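Local atomic coordinates of pectate lyase 47 (Bacillus sp. TS-47, PDB entry 1VBL), a protein that cleaves pectate, the polygalacturonate of plant cell walls, probably by calcium-dependent beta-elimination as in other secreted lyases of polysaccharide lyase family 1. Residues N49-Q53 against M127-G131; N298-E302 against V402-K407; I323-N328 against M352-I358. All coordinates share one frame; numbering follows the deposited sequence.

Contact 1 (N49-Q53 against M127-G131); sequences NHTNQ and MVYVG
The carboxamide of Gln-53 lies flat over the phenol ring of Tyr-129, the two planes only 17° apart, with NE2 3.6 Å above the plane of the Tyr-129 ring and over its centre. The side chains run alongside each other in the same direction, so that Gln-53 CB also meets the ring, 3.8 Å from Tyr-129 CD1. CG of Gln-53 sits between its own backbone N and carbonyl carbon (chi1 57°), and from there the extended chain carries the amide along the ring. What fixes the rotation of that amide is a bond within the loop: Gln-53 NE2 donates to His-50 O, at 2.7 Å and with an N-H...O angle of 158°. The acceptor lies almost in the amide plane, so this N-H points across the ring rather than down into it.

The edge of Tyr-129 is turned toward the face of the His-50 imidazole in an edge-to-face pair, ring centroids 5.8 Å apart, while Asn-49 O reaches to 3.2 Å from Tyr-129 CD2. An alanine in place of Tyr-129 is likely to leave the Gln-53 amide without its stacking surface and open a gap beneath residues 49-53. Further along, water 1 accepts from Gly-131 N and donates to Asn-52 O, each at 2.8 Å, bridging the two backbones.

Strand 127-129 pairs on its other side with strand 149-153, and the Met-127 side chain comes within about 5 Å of that of the calcium ligand Asp-190. The loop is therefore joined to an edge strand near the metal site by an aromatic surface and a shared water, one N-H of the glutamine being spent on holding the loop's own shape.

Contact 2 (N298-E302 against V402-K407); sequences NNYYE and VPALVK
Strand 300-302 and helix 402-407 cross almost perpendicularly, their axes inclined at 89° and 8.8 Å apart at closest approach, and the chains come nearest where Tyr-300 faces Pro-403 and Asn-298 faces Val-402. At this crossing the first turn and a half of the helix packs on Tyr-300. Pro-403 CB sits over one face of the Tyr-300 ring in a CH-pi contact, 4.1 Å from the ring centroid, and Lys-407 CG approaches CE2 of the same ring obliquely at 3.8 Å. Closer to the strand backbone, Val-406 CG1 lies 3.9 Å from Tyr-300 CB, with Val-402 CG1 beside it. Extending CG of Tyr-300 away from its backbone N (chi1 177°) lays the ring across the first turns of the helix. Its hydroxyl donates to Glu-302 OE1 at 2.6 Å, on the anti side of the carboxylate, whose OE2 forms a salt bridge with Lys-280. Val-402 CG2 presses on Asn-298 ND2, an amide already bonded to Asn-327 O, while OD1 of Asn-298 takes the backbone N of His-397. The helix thus meets the strand mainly through apolar packing and the methylenes of Lys-407, whose ammonium may add a weak long-range attraction to Glu-302.

Contact 3 (I323-N328 against M352-I358); sequences IYAQNN and MYETGTI
Thr-355 O is gripped by two donors: the backbone N of Asn-327 at 2.9 Å and water 2 at 3.0 Å, with the CA-H of Gln-326 close by as a weaker third partner. The same water accepts from Asn-328 N and donates to Thr-357 OG1, which is 2.7 Å away. That hydroxyl donates a hydrogen bond to Glu-354 OE2, at the anti lone pair, while OE1 of this carboxylate forms a salt bridge with Lys-384. A chain of polar groups, joined by the water, thus ties the ends of both strands to the turn.

Before the turn the strands pair in parallel, their axes 4.6 Å apart. Backbone bonds alternate regularly, from Tyr-353 N to Ile-323 O, from Ala-325 N to Tyr-353 O at 2.8 Å, and from Thr-355 N to Ala-325 O. The register sets Tyr-324 beside Tyr-353. Both hold CG anti to the backbone N (chi1 -166° and -171°), which sends the rings out side by side. They meet obliquely with planes at 45°, Tyr-353 CD2 lying over a face of Tyr-324, 3.4 Å from its CZ. On the same face of the pair Gln-326 CG runs beside Thr-355 CG2. At the start of the strands Ile-323 CG2 touches Met-352 CE at 3.8 Å.

Both segments then turn at a residue in left-handed conformation, Asn-327 in one and Gly-356 in the other. OD1 of Asn-327 rests against Gly-356 CA, while its ND2 bonds to His-397 O. Pairing resumes beyond the bend where Ile-358 N donates to Asn-328 O. Parallel strands in register, side chains aligned from coil to coil and bends repeated at the same place are the signature of the right-handed parallel beta-helix, the fold of the pectate lyase family.

Overall arrangement
Contact 1 closes early in the chain, whereas contact 3 is nested inside the long loop that contact 2 completes. Contacts 2 and 3 are neighbours, their centres about 14 Å apart, and meet through adjacent strands 293-303 and 322-332. There Asn-298 probably bonds through N to Gln-326 O, continuing the ladder so that Asn-298, Asn-327 and Gly-356, all in left-handed conformation, mark one bend over three successive coils. Contact 1 lies across the chain's centre, about 34 Å and 37 Å from the other two between centres, on the side where Met-127 approaches the calcium site. Together they illustrate a beta-helix built by coil-on-coil pairing and covered by a loop and a late helix.

Contact 1 (N49-Q53 against M127-G131)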
loop_
_atom_site.group_PDB
_atom_site.type_symbol
_atom_site.label_atom_id
_atom_site.label_comp_id
_atom_site.label_asym_id
_atom_site.label_seq_id
_atom_site.Cartn_x
_atom_site.Cartn_y
_atom_site.Cartn_z
ATOM N N ASN A 49 2.807 -15.571 -16.218
ATOM C CA ASN A 49 2.772 -14.869 -14.937
ATOM C C ASN A 49 3.913 -15.180 -13.972
ATOM O O ASN A 49 4.618 -14.276 -13.535
ATOM C CB ASN A 49 1.444 -15.125 -14.222
ATOM C CG ASN A 49 1.204 -14.151 -13.079
ATOM O OD1 ASN A 49 0.433 -14.430 -12.162
ATOM N ND2 ASN A 49 1.859 -12.995 -13.138
ATOM N N HIS A 50 4.104 -16.449 -13.634
ATOM C CA HIS A 50 5.161 -16.788 -12.689
ATOM C C HIS A 50 6.563 -16.375 -13.138
ATOM O O HIS A 50 7.259 -15.648 -12.417
ATOM C CB HIS A 50 5.137 -18.285 -12.363
ATOM C CG HIS A 50 6.068 -18.666 -11.252
ATOM N ND1 HIS A 50 7.424 -18.828 -11.440
ATOM C CD2 HIS A 50 5.846 -18.858 -9.930
ATOM C CE1 HIS A 50 7.997 -19.104 -10.282
ATOM N NE2 HIS A 50 7.061 -19.127 -9.349
ATOM N N THR A 51 6.975 -16.803 -14.328
ATOM C CA THR A 51 8.312 -16.471 -14.818
ATOM C C THR A 51 8.471 -15.032 -15.299
ATOM O O THR A 51 9.585 -14.595 -15.592
ATOM C CB THR A 51 8.754 -17.429 -15.955
ATOM O OG1 THR A 51 7.923 -17.237 -17.107
ATOM C CG2 THR A 51 8.651 -18.879 -15.491
ATOM N N ASN A 52 7.369 -14.293 -15.384
ATOM C CA ASN A 52 7.432 -12.901 -15.821
ATOM C C ASN A 52 8.319 -12.067 -14.893
ATOM O O ASN A 52 8.860 -11.033 -15.298
ATOM C CB ASN A 52 6.027 -12.291 -15.868
ATOM C CG ASN A 52 5.283 -12.624 -17.150
ATOM O OD1 ASN A 52 4.087 -12.341 -17.279
ATOM N ND2 ASN A 52 5.985 -13.224 -18.108
ATOM N N GLN A 53 8.465 -12.514 -13.649
ATOM C CA GLN A 53 9.288 -11.802 -12.677
ATOM C C GLN A 53 10.753 -11.765 -13.108
ATOM O O GLN A 53 11.517 -10.909 -12.660
ATOM C CB GLN A 53 9.164 -12.455 -11.296
ATOM C CG GLN A 53 9.532 -13.935 -11.258
ATOM C CD GLN A 53 9.244 -14.577 -9.909
ATOM O OE1 GLN A 53 9.851 -14.226 -8.897
ATOM N NE2 GLN A 53 8.309 -15.523 -9.891
ATOM N N MET A 127 -2.468 -12.134 -8.598
ATOM C CA MET A 127 -1.287 -11.333 -8.284
ATOM C C MET A 127 -0.347 -11.432 -9.477
ATOM O O MET A 127 0.252 -12.480 -9.735
ATOM C CB MET A 127 -0.608 -11.828 -7.006
ATOM C CG MET A 127 -1.450 -11.621 -5.746
ATOM S SD MET A 127 -2.200 -9.956 -5.626
ATOM C CE MET A 127 -0.743 -8.951 -5.492
ATOM N N VAL A 128 -0.244 -10.329 -10.211
ATOM C CA VAL A 128 0.573 -10.251 -11.417
ATOM C C VAL A 128 2.017 -9.842 -11.139
ATOM O O VAL A 128 2.272 -8.777 -10.572
ATOM C CB VAL A 128 -0.051 -9.239 -12.416
ATOM C CG1 VAL A 128 0.774 -9.159 -13.686
ATOM C CG2 VAL A 128 -1.483 -9.649 -12.737
ATOM N N TYR A 129 2.957 -10.692 -11.543
ATOM C CA TYR A 129 4.377 -10.405 -11.354
ATOM C C TYR A 129 4.854 -9.354 -12.351
ATOM O O TYR A 129 4.451 -9.365 -13.519
ATOM C CB TYR A 129 5.211 -11.673 -11.545
ATOM C CG TYR A 129 5.225 -12.593 -10.351
ATOM C CD1 TYR A 129 6.006 -12.305 -9.232
ATOM C CD2 TYR A 129 4.459 -13.758 -10.338
ATOM C CE1 TYR A 129 6.026 -13.157 -8.131
ATOM C CE2 TYR A 129 4.468 -14.613 -9.245
ATOM C CZ TYR A 129 5.253 -14.307 -8.145
ATOM O OH TYR A 129 5.252 -15.149 -7.061
ATOM N N VAL A 130 5.718 -8.455 -11.888
ATOM C CA VAL A 130 6.270 -7.407 -12.741
ATOM C C VAL A 130 7.786 -7.564 -12.774
ATOM O O VAL A 130 8.436 -7.622 -11.728
ATOM C CB VAL A 130 5.923 -5.991 -12.209
ATOM C CG1 VAL A 130 6.481 -4.924 -13.155
ATOM C CG2 VAL A 130 4.414 -5.835 -12.081
ATOM N N GLY A 131 8.348 -7.649 -13.975
ATOM C CA GLY A 131 9.786 -7.800 -14.106
ATOM C C GLY A 131 10.519 -6.473 -14.000
ATOM O O GLY A 131 9.894 -5.414 -13.939
HETATM O O HOH W 1 7.669 -8.767 -16.435
#

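Contact 2 (N298-E302 against V402-K407)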
loop_
_atom_site.group_PDB
_atom_site.type_symbol
_atom_site.label_atom_id
_atom_site.label_comp_id
_atom_site.label_asym_id
_atom_site.label_seq_id
_atom_site.Cartn_x
_atom_site.Cartn_y
_atom_site.Cartn_z
ATOM N N ASN A 298 4.830 16.950 2.711
ATOM C CA ASN A 298 3.776 17.522 1.885
ATOM C C ASN A 298 2.606 16.584 1.605
ATOM O O ASN A 298 2.022 16.623 0.523
ATOM C CB ASN A 298 4.366 18.002 0.558
ATOM C CG ASN A 298 5.178 19.278 0.700
ATOM O OD1 ASN A 298 5.889 19.672 -0.224
ATOM N ND2 ASN A 298 5.069 19.937 1.852
ATOM N N ASN A 299 2.267 15.733 2.566
ATOM C CA ASN A 299 1.140 14.833 2.376
ATOM C C ASN A 299 -0.068 15.475 3.035
ATOM O O ASN A 299 0.074 16.230 3.996
ATOM C CB ASN A 299 1.420 13.472 3.008
ATOM C CG ASN A 299 2.534 12.730 2.304
ATOM O OD1 ASN A 299 2.374 12.274 1.167
ATOM N ND2 ASN A 299 3.679 12.621 2.968
ATOM N N TYR A 300 -1.249 15.188 2.499
ATOM C CA TYR A 300 -2.488 15.724 3.038
ATOM C C TYR A 300 -3.335 14.557 3.549
ATOM O O TYR A 300 -3.639 13.629 2.796
ATOM C CB TYR A 300 -3.238 16.499 1.950
ATOM C CG TYR A 300 -4.584 17.037 2.396
ATOM C CD1 TYR A 300 -4.708 17.773 3.574
ATOM C CD2 TYR A 300 -5.734 16.810 1.637
ATOM C CE1 TYR A 300 -5.945 18.272 3.992
ATOM C CE2 TYR A 300 -6.978 17.300 2.044
ATOM C CZ TYR A 300 -7.076 18.027 3.220
ATOM O OH TYR A 300 -8.301 18.494 3.634
ATOM N N TYR A 301 -3.682 14.602 4.833
ATOM C CA TYR A 301 -4.478 13.553 5.473
ATOM C C TYR A 301 -5.814 14.180 5.848
ATOM O O TYR A 301 -5.858 15.177 6.568
ATOM C CB TYR A 301 -3.775 13.032 6.734
ATOM C CG TYR A 301 -2.344 12.587 6.518
ATOM C CD1 TYR A 301 -1.315 13.521 6.396
ATOM C CD2 TYR A 301 -2.017 11.232 6.432
ATOM C CE1 TYR A 301 0.004 13.120 6.192
ATOM C CE2 TYR A 301 -0.694 10.820 6.227
ATOM C CZ TYR A 301 0.305 11.771 6.107
ATOM O OH TYR A 301 1.608 11.386 5.880
ATOM N N GLU A 302 -6.901 13.584 5.370
ATOM C CA GLU A 302 -8.231 14.130 5.605
ATOM C C GLU A 302 -9.177 13.051 6.104
ATOM O O GLU A 302 -9.358 12.025 5.449
ATOM C CB GLU A 302 -8.729 14.735 4.288
ATOM C CG GLU A 302 -10.122 15.310 4.290
ATOM C CD GLU A 302 -10.483 15.854 2.921
ATOM O OE1 GLU A 302 -10.132 17.015 2.617
ATOM O OE2 GLU A 302 -11.099 15.109 2.137
ATOM N N VAL A 402 -0.244 22.853 0.998
ATOM C CA VAL A 402 -0.412 21.425 0.733
ATOM C C VAL A 402 -1.809 20.920 0.352
ATOM O O VAL A 402 -1.957 20.232 -0.652
ATOM C CB VAL A 402 0.136 20.586 1.919
ATOM C CG1 VAL A 402 -0.229 19.109 1.749
ATOM C CG2 VAL A 402 1.659 20.739 1.987
ATOM N N PRO A 403 -2.849 21.255 1.135
ATOM C CA PRO A 403 -4.198 20.778 0.795
ATOM C C PRO A 403 -4.658 21.093 -0.631
ATOM O O PRO A 403 -5.084 20.203 -1.367
ATOM C CB PRO A 403 -5.079 21.455 1.843
ATOM C CG PRO A 403 -4.162 21.543 3.035
ATOM C CD PRO A 403 -2.867 22.014 2.398
ATOM N N ALA A 404 -4.581 22.362 -1.013
ATOM C CA ALA A 404 -5.010 22.772 -2.346
ATOM C C ALA A 404 -4.218 22.047 -3.430
ATOM O O ALA A 404 -4.787 21.546 -4.399
ATOM C CB ALA A 404 -4.855 24.284 -2.501
ATOM N N LEU A 405 -2.903 21.987 -3.257
ATOM C CA LEU A 405 -2.033 21.330 -4.221
ATOM C C LEU A 405 -2.313 19.833 -4.368
ATOM O O LEU A 405 -2.495 19.329 -5.480
ATOM C CB LEU A 405 -0.569 21.526 -3.818
ATOM C CG LEU A 405 0.442 20.853 -4.744
ATOM C CD1 LEU A 405 0.330 21.462 -6.138
ATOM C CD2 LEU A 405 1.848 21.030 -4.194
ATOM N N VAL A 406 -2.342 19.126 -3.245
ATOM C CA VAL A 406 -2.578 17.688 -3.255
ATOM C C VAL A 406 -3.973 17.343 -3.765
ATOM O O VAL A 406 -4.136 16.421 -4.561
ATOM C CB VAL A 406 -2.366 17.086 -1.844
ATOM C CG1 VAL A 406 -2.740 15.605 -1.834
ATOM C CG2 VAL A 406 -0.907 17.252 -1.429
ATOM N N LYS A 407 -4.985 18.083 -3.323
ATOM C CA LYS A 407 -6.340 17.803 -3.782
ATOM C C LYS A 407 -6.456 17.984 -5.294
ATOM O O LYS A 407 -7.186 17.253 -5.967
ATOM C CB LYS A 407 -7.348 18.703 -3.057
ATOM C CG LYS A 407 -7.550 18.308 -1.598
ATOM C CD LYS A 407 -8.716 19.033 -0.944
ATOM C CE LYS A 407 -8.387 20.480 -0.643
ATOM N NZ LYS A 407 -9.427 21.095 0.228
#

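Contact 3 (I323-N328 against M352-I358)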
loop_
_atom_site.group_PDB
_atom_site.type_symbol
_atom_site.label_atom_id
_atom_site.label_comp_id
_atom_site.label_asym_id
_atom_site.label_seq_id
_atom_site.Cartn_x
_atom_site.Cartn_y
_atom_site.Cartn_z
ATOM N N ILE A 323 11.917 7.920 10.764
ATOM C CA ILE A 323 10.992 8.782 10.044
ATOM C C ILE A 323 11.423 10.244 10.128
ATOM O O ILE A 323 11.820 10.726 11.187
ATOM C CB ILE A 323 9.564 8.654 10.621
ATOM C CG1 ILE A 323 9.034 7.241 10.368
ATOM C CG2 ILE A 323 8.649 9.711 10.000
ATOM C CD1 ILE A 323 7.785 6.897 11.161
ATOM N N TYR A 324 11.353 10.937 8.997
ATOM C CA TYR A 324 11.684 12.356 8.932
ATOM C C TYR A 324 10.471 12.965 8.230
ATOM O O TYR A 324 10.333 12.860 7.011
ATOM C CB TYR A 324 12.964 12.571 8.114
ATOM C CG TYR A 324 13.587 13.947 8.264
ATOM C CD1 TYR A 324 12.977 15.079 7.716
ATOM C CD2 TYR A 324 14.788 14.117 8.960
ATOM C CE1 TYR A 324 13.551 16.349 7.857
ATOM C CE2 TYR A 324 15.369 15.380 9.107
ATOM C CZ TYR A 324 14.746 16.490 8.553
ATOM O OH TYR A 324 15.320 17.735 8.694
ATOM N N ALA A 325 9.585 13.578 9.014
ATOM C CA ALA A 325 8.353 14.169 8.494
ATOM C C ALA A 325 8.413 15.690 8.386
ATOM O O ALA A 325 8.780 16.374 9.339
ATOM C CB ALA A 325 7.177 13.757 9.380
ATOM N N GLN A 326 8.031 16.212 7.222
ATOM C CA GLN A 326 8.049 17.651 6.985
ATOM C C GLN A 326 6.805 18.199 6.302
ATOM O O GLN A 326 6.345 17.664 5.295
ATOM C CB GLN A 326 9.236 18.038 6.097
ATOM C CG GLN A 326 10.609 17.911 6.710
ATOM C CD GLN A 326 11.689 18.307 5.721
ATOM O OE1 GLN A 326 12.113 17.505 4.890
ATOM N NE2 GLN A 326 12.121 19.558 5.791
ATOM N N ASN A 327 6.282 19.289 6.850
ATOM C CA ASN A 327 5.150 19.989 6.264
ATOM C C ASN A 327 3.973 19.150 5.768
ATOM O O ASN A 327 3.558 19.269 4.612
ATOM C CB ASN A 327 5.677 20.873 5.129
ATOM C CG ASN A 327 6.729 21.860 5.612
ATOM O OD1 ASN A 327 7.217 21.752 6.740
ATOM N ND2 ASN A 327 7.087 22.821 4.762
ATOM N N ASN A 328 3.440 18.310 6.649
ATOM C CA ASN A 328 2.286 17.491 6.312
ATOM C C ASN A 328 1.091 18.196 6.932
ATOM O O ASN A 328 1.210 18.824 7.983
ATOM C CB ASN A 328 2.437 16.078 6.876
ATOM C CG ASN A 328 3.636 15.361 6.305
ATOM O OD1 ASN A 328 4.701 15.314 6.926
ATOM N ND2 ASN A 328 3.481 14.818 5.107
ATOM N N MET A 352 12.714 10.155 15.745
ATOM C CA MET A 352 12.079 10.583 14.511
ATOM C C MET A 352 12.156 12.092 14.502
ATOM O O MET A 352 12.332 12.720 15.546
ATOM C CB MET A 352 10.614 10.118 14.429
ATOM C CG MET A 352 9.573 11.040 15.055
ATOM S SD MET A 352 7.853 10.504 14.713
ATOM C CE MET A 352 7.508 11.352 13.181
ATOM N N TYR A 353 12.076 12.678 13.320
ATOM C CA TYR A 353 12.093 14.119 13.247
ATOM C C TYR A 353 10.787 14.519 12.602
ATOM O O TYR A 353 10.290 13.841 11.701
ATOM C CB TYR A 353 13.266 14.641 12.421
ATOM C CG TYR A 353 13.385 16.139 12.539
ATOM C CD1 TYR A 353 13.697 16.733 13.763
ATOM C CD2 TYR A 353 13.123 16.966 11.454
ATOM C CE1 TYR A 353 13.740 18.116 13.901
ATOM C CE2 TYR A 353 13.161 18.354 11.581
ATOM C CZ TYR A 353 13.469 18.920 12.807
ATOM O OH TYR A 353 13.496 20.292 12.942
ATOM N N GLU A 354 10.225 15.619 13.078
ATOM C CA GLU A 354 8.959 16.102 12.567
ATOM C C GLU A 354 8.938 17.614 12.679
ATOM O O GLU A 354 9.353 18.174 13.697
ATOM C CB GLU A 354 7.812 15.511 13.388
ATOM C CG GLU A 354 6.451 16.072 13.028
ATOM C CD GLU A 354 5.729 16.661 14.221
ATOM O OE1 GLU A 354 6.267 16.587 15.346
ATOM O OE2 GLU A 354 4.618 17.199 14.031
ATOM N N THR A 355 8.459 18.274 11.634
ATOM C CA THR A 355 8.382 19.725 11.647
ATOM C C THR A 355 7.355 20.219 10.636
ATOM O O THR A 355 7.043 19.530 9.666
ATOM C CB THR A 355 9.751 20.355 11.318
ATOM O OG1 THR A 355 9.706 21.760 11.592
ATOM C CG2 THR A 355 10.102 20.146 9.848
ATOM N N GLY A 356 6.826 21.413 10.887
ATOM C CA GLY A 356 5.860 22.021 9.990
ATOM C C GLY A 356 4.500 21.360 9.887
ATOM O O GLY A 356 3.765 21.615 8.934
ATOM N N THR A 357 4.149 20.524 10.859
ATOM C CA THR A 357 2.856 19.850 10.831
ATOM C C THR A 357 1.714 20.794 11.190
ATOM O O THR A 357 1.804 21.565 12.150
ATOM C CB THR A 357 2.790 18.665 11.833
ATOM O OG1 THR A 357 3.811 17.706 11.529
ATOM C CG2 THR A 357 1.432 17.981 11.752
ATOM N N ILE A 358 0.644 20.739 10.408
ATOM C CA ILE A 358 -0.527 21.544 10.696
ATOM C C ILE A 358 -1.689 20.601 10.951
ATOM O O ILE A 358 -1.835 19.588 10.268
ATOM C CB ILE A 358 -0.933 22.460 9.520
ATOM C CG1 ILE A 358 0.091 23.579 9.340
ATOM C CG2 ILE A 358 -2.330 23.051 9.781
ATOM C CD1 ILE A 358 -0.260 24.542 8.200
HETATM O O HOH W 2 4.926 17.400 9.136
#